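Local coordinates for protein TrwG component of type IV secretion system (PDB 4JF8) that is a VirB8-family component of a bacterial type IV secretion system, represented here by its NTF2-like domain, and probably helps assemble the secretion channel, at residues N50-N55 with L73-A78. Sequence-based numbering, arbitrary orientation.
Sequences NQYVLN and LLSTAA. With EDO (1,2-ethanediol), chain C.
Tyr52 and Ser75 meet hydroxyl to hydroxyl, a compact example of how a buried tyrosine can tie a long helix to the turn between two others. The phenol is the donor, and Tyr52 OH lies 2.7 Å from Ser75 OG. The serine oxygen sits in the plane of the ring, off one edge, with Ser75 OG 3.3 Å from Tyr52 CE1. With CG anti to the backbone N (chi1 -167°), the tyrosine side chain reaches out from helix 42-57 to the turn. Each hydroxyl has a further partner: Ser75 OG also bonds to Thr71 O in the last turn of the preceding helix, and Tyr52 OH to Arg56 NH1, so the two buried residues belong to a short chain of polar bonds.

Apolar packing between Tyr52 and Leu74 flanks this bond. The two side chains run antiparallel alongside each other, bringing Leu74 CB to the ring edge, 3.8 Å from Tyr52 CD1. Leu74 points toward helix 42-57, and its tip touches Gln51, whose chain lies roughly perpendicular to it; Gln51 OE1 rests on the methyl Leu74 CD1 at 3.5 Å, a van der Waals contact.

Within the helix, Asn55 folds back on the preceding turn. Asn55 ND2 reaches Gln51 O at 2.9 Å, nearly straight at 166°, while Asn55 N approaches the same oxygen from the opposite face of the carbonyl plane. Asn55 OD1 is taken up by Asn67 of helix 64-73. Asn55 O accepts a bond from an ethanediol, probably a crystallisation additive.

The contact lies deep in the domain. Thr76 N-caps helix 77-85, Leu74 and Thr76 make backbone hydrogen bonds to Val166, and Tyr52 stacks edge-to-face with Tyr169. Helix 42-57, the junction of helices 64-73 and 77-85, and strand 164-173 of the antiparallel sheet are thus joined around one tyrosine.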
ATOM      1  N   ASN A  50       3.838 -10.467  -0.938  1.00  8.12           N
ATOM      2  CA  ASN A  50       2.435 -10.225  -1.236  1.00  7.97           C
ATOM      3  C   ASN A  50       2.242  -8.854  -1.888  1.00  7.85           C
ATOM      4  O   ASN A  50       1.544  -8.717  -2.905  1.00  7.97           O
ATOM      5  CB  ASN A  50       1.622 -10.340   0.059  1.00  8.49           C
ATOM      6  CG  ASN A  50       0.142 -10.226  -0.159  1.00  8.79           C
ATOM      7  OD1 ASN A  50      -0.445 -11.047  -0.868  1.00  9.25           O
ATOM      8  ND2 ASN A  50      -0.495  -9.249   0.492  1.00  8.80           N
ATOM      9  N   GLN A  51       2.841  -7.828  -1.291  1.00  7.87           N
ATOM     10  CA  GLN A  51       2.718  -6.490  -1.851  1.00  8.14           C
ATOM     11  C   GLN A  51       3.247  -6.494  -3.280  1.00  8.07           C
ATOM     12  O   GLN A  51       2.656  -5.886  -4.183  1.00  8.08           O
ATOM     13  CB  GLN A  51       3.528  -5.506  -1.019  1.00  8.90           C
ATOM     14  CG  GLN A  51       3.395  -4.082  -1.527  1.00 10.37           C
ATOM     15  CD  GLN A  51       4.059  -3.033  -0.645  1.00 11.27           C
ATOM     16  OE1 GLN A  51       4.934  -2.291  -1.085  1.00 12.35           O
ATOM     17  NE2 GLN A  51       3.657  -2.984   0.602  1.00 11.86           N
ATOM     18  N   TYR A  52       4.360  -7.184  -3.523  1.00  8.06           N
ATOM     19  CA  TYR A  52       4.942  -7.209  -4.847  1.00  8.15           C
ATOM     20  C   TYR A  52       4.025  -7.854  -5.881  1.00  8.19           C
ATOM     21  O   TYR A  52       3.762  -7.266  -6.934  1.00  8.09           O
ATOM     22  CB  TYR A  52       6.306  -7.918  -4.833  1.00  8.29           C
ATOM     23  CG  TYR A  52       7.075  -7.691  -6.119  1.00  8.11           C
ATOM     24  CD1 TYR A  52       7.759  -6.492  -6.312  1.00  8.13           C
ATOM     25  CD2 TYR A  52       7.056  -8.616  -7.171  1.00  8.28           C
ATOM     26  CE1 TYR A  52       8.440  -6.226  -7.488  1.00  8.25           C
ATOM     27  CE2 TYR A  52       7.736  -8.357  -8.346  1.00  8.37           C
ATOM     28  CZ  TYR A  52       8.406  -7.156  -8.508  1.00  8.15           C
ATOM     29  OH  TYR A  52       9.110  -6.936  -9.692  1.00  8.60           O
ATOM     30  N   VAL A  53       3.533  -9.047  -5.585  1.00  8.14           N
ATOM     31  CA  VAL A  53       2.703  -9.754  -6.537  1.00  8.52           C
ATOM     32  C   VAL A  53       1.409  -8.987  -6.788  1.00  8.35           C
ATOM     33  O   VAL A  53       0.968  -8.852  -7.932  1.00  8.29           O
ATOM     34  CB  VAL A  53       2.453 -11.216  -6.109  1.00  8.97           C
ATOM     35  CG1 VAL A  53       1.419 -11.864  -7.021  1.00  9.36           C
ATOM     36  CG2 VAL A  53       3.754 -12.014  -6.163  1.00  9.36           C
ATOM     37  N   LEU A  54       0.783  -8.477  -5.735  1.00  8.08           N
ATOM     38  CA  LEU A  54      -0.466  -7.744  -5.925  1.00  8.53           C
ATOM     39  C   LEU A  54      -0.224  -6.507  -6.775  1.00  8.50           C
ATOM     40  O   LEU A  54      -1.032  -6.179  -7.657  1.00  8.72           O
ATOM     41  CB  LEU A  54      -1.088  -7.343  -4.585  1.00  8.95           C
ATOM     42  CG  LEU A  54      -1.700  -8.494  -3.780  1.00  9.57           C
ATOM     43  CD1 LEU A  54      -2.212  -7.973  -2.449  1.00 10.19           C
ATOM     44  CD2 LEU A  54      -2.829  -9.160  -4.565  1.00 10.31           C
ATOM     45  N   ASN A  55       0.842  -5.771  -6.515  1.00  7.87           N
ATOM     46  CA  ASN A  55       1.053  -4.522  -7.253  1.00  8.05           C
ATOM     47  C   ASN A  55       1.520  -4.758  -8.679  1.00  8.02           C
ATOM     48  O   ASN A  55       1.185  -3.968  -9.560  1.00  8.51           O
ATOM     49  CB  ASN A  55       1.987  -3.581  -6.498  1.00  8.20           C
ATOM     50  CG  ASN A  55       1.276  -2.847  -5.402  1.00  8.31           C
ATOM     51  OD1 ASN A  55       0.678  -1.796  -5.642  1.00  9.11           O
ATOM     52  ND2 ASN A  55       1.337  -3.359  -4.196  1.00  8.42           N
ATOM     53  N   LEU A  73       9.644   0.446  -7.540  1.00  8.40           N
ATOM     54  CA  LEU A  73      10.443   0.717  -6.339  1.00  8.70           C
ATOM     55  C   LEU A  73      11.034  -0.546  -5.746  1.00  8.55           C
ATOM     56  O   LEU A  73      12.161  -0.562  -5.259  1.00  8.73           O
ATOM     57  CB  LEU A  73       9.558   1.426  -5.314  1.00  9.29           C
ATOM     58  CG  LEU A  73      10.239   1.851  -4.020  1.00 10.03           C
ATOM     59  CD1 LEU A  73      11.259   2.962  -4.244  1.00 10.95           C
ATOM     60  CD2 LEU A  73       9.172   2.225  -3.002  1.00 10.49           C
ATOM     61  N   LEU A  74      10.263  -1.626  -5.784  1.00  8.14           N
ATOM     62  CA  LEU A  74      10.630  -2.874  -5.137  1.00  8.41           C
ATOM     63  C   LEU A  74      11.410  -3.822  -6.019  1.00  8.33           C
ATOM     64  O   LEU A  74      11.667  -4.950  -5.594  1.00  8.67           O
ATOM     65  CB  LEU A  74       9.361  -3.554  -4.594  1.00  8.34           C
ATOM     66  CG  LEU A  74       8.515  -2.780  -3.577  1.00  8.70           C
ATOM     67  CD1 LEU A  74       7.397  -3.683  -3.111  1.00  8.80           C
ATOM     68  CD2 LEU A  74       9.363  -2.301  -2.401  1.00  9.17           C
ATOM     69  N   SER A  75      11.813  -3.364  -7.201  1.00  8.25           N
ATOM     70  CA  SER A  75      12.546  -4.187  -8.172  1.00  8.50           C
ATOM     71  C   SER A  75      13.956  -3.670  -8.367  1.00  9.17           C
ATOM     72  O   SER A  75      14.169  -2.466  -8.436  1.00  9.39           O
ATOM     73  CB  SER A  75      11.846  -4.125  -9.525  1.00  8.63           C
ATOM     74  OG  SER A  75      10.496  -4.613  -9.473  1.00  8.65           O
ATOM     75  N   THR A  76      14.921  -4.568  -8.506  1.00  9.12           N
ATOM     76  CA  THR A  76      16.248  -4.148  -8.945  1.00  9.94           C
ATOM     77  C   THR A  76      16.155  -3.530 -10.321  1.00  9.98           C
ATOM     78  O   THR A  76      15.164  -3.710 -11.034  1.00  9.29           O
ATOM     79  CB  THR A  76      17.226  -5.322  -9.057  1.00 10.18           C
ATOM     80  OG1 THR A  76      16.721  -6.224 -10.060  1.00 10.82           O
ATOM     81  CG2 THR A  76      17.466  -6.028  -7.701  1.00 10.60           C
ATOM     82  N   ALA A  77      17.204  -2.827 -10.723  1.00 10.69           N
ATOM     83  CA  ALA A  77      17.232  -2.207 -12.041  1.00 10.83           C
ATOM     84  C   ALA A  77      16.933  -3.199 -13.168  1.00 11.00           C
ATOM     85  O   ALA A  77      16.162  -2.914 -14.077  1.00 11.15           O
ATOM     86  CB  ALA A  77      18.584  -1.531 -12.248  1.00 11.48           C
ATOM     87  N   ALA A  78      17.527  -4.380 -13.104  1.00 11.28           N
ATOM     88  CA  ALA A  78      17.312  -5.375 -14.142  1.00 11.31           C
ATOM     89  C   ALA A  78      15.858  -5.863 -14.185  1.00 10.65           C
ATOM     90  O   ALA A  78      15.277  -6.060 -15.251  1.00 10.98           O
ATOM     91  CB  ALA A  78      18.253  -6.556 -13.998  1.00 12.52           C
TER
HETATM   92  C1  EDO C 302       0.187  -3.160 -12.829  1.00 18.37           C
HETATM   93  O1  EDO C 302       0.692  -4.224 -13.654  1.00 17.44           O
HETATM   94  C2  EDO C 302       1.241  -2.109 -12.620  1.00 18.32           C
HETATM   95  O2  EDO C 302       2.206  -2.665 -11.777  1.00 16.87           O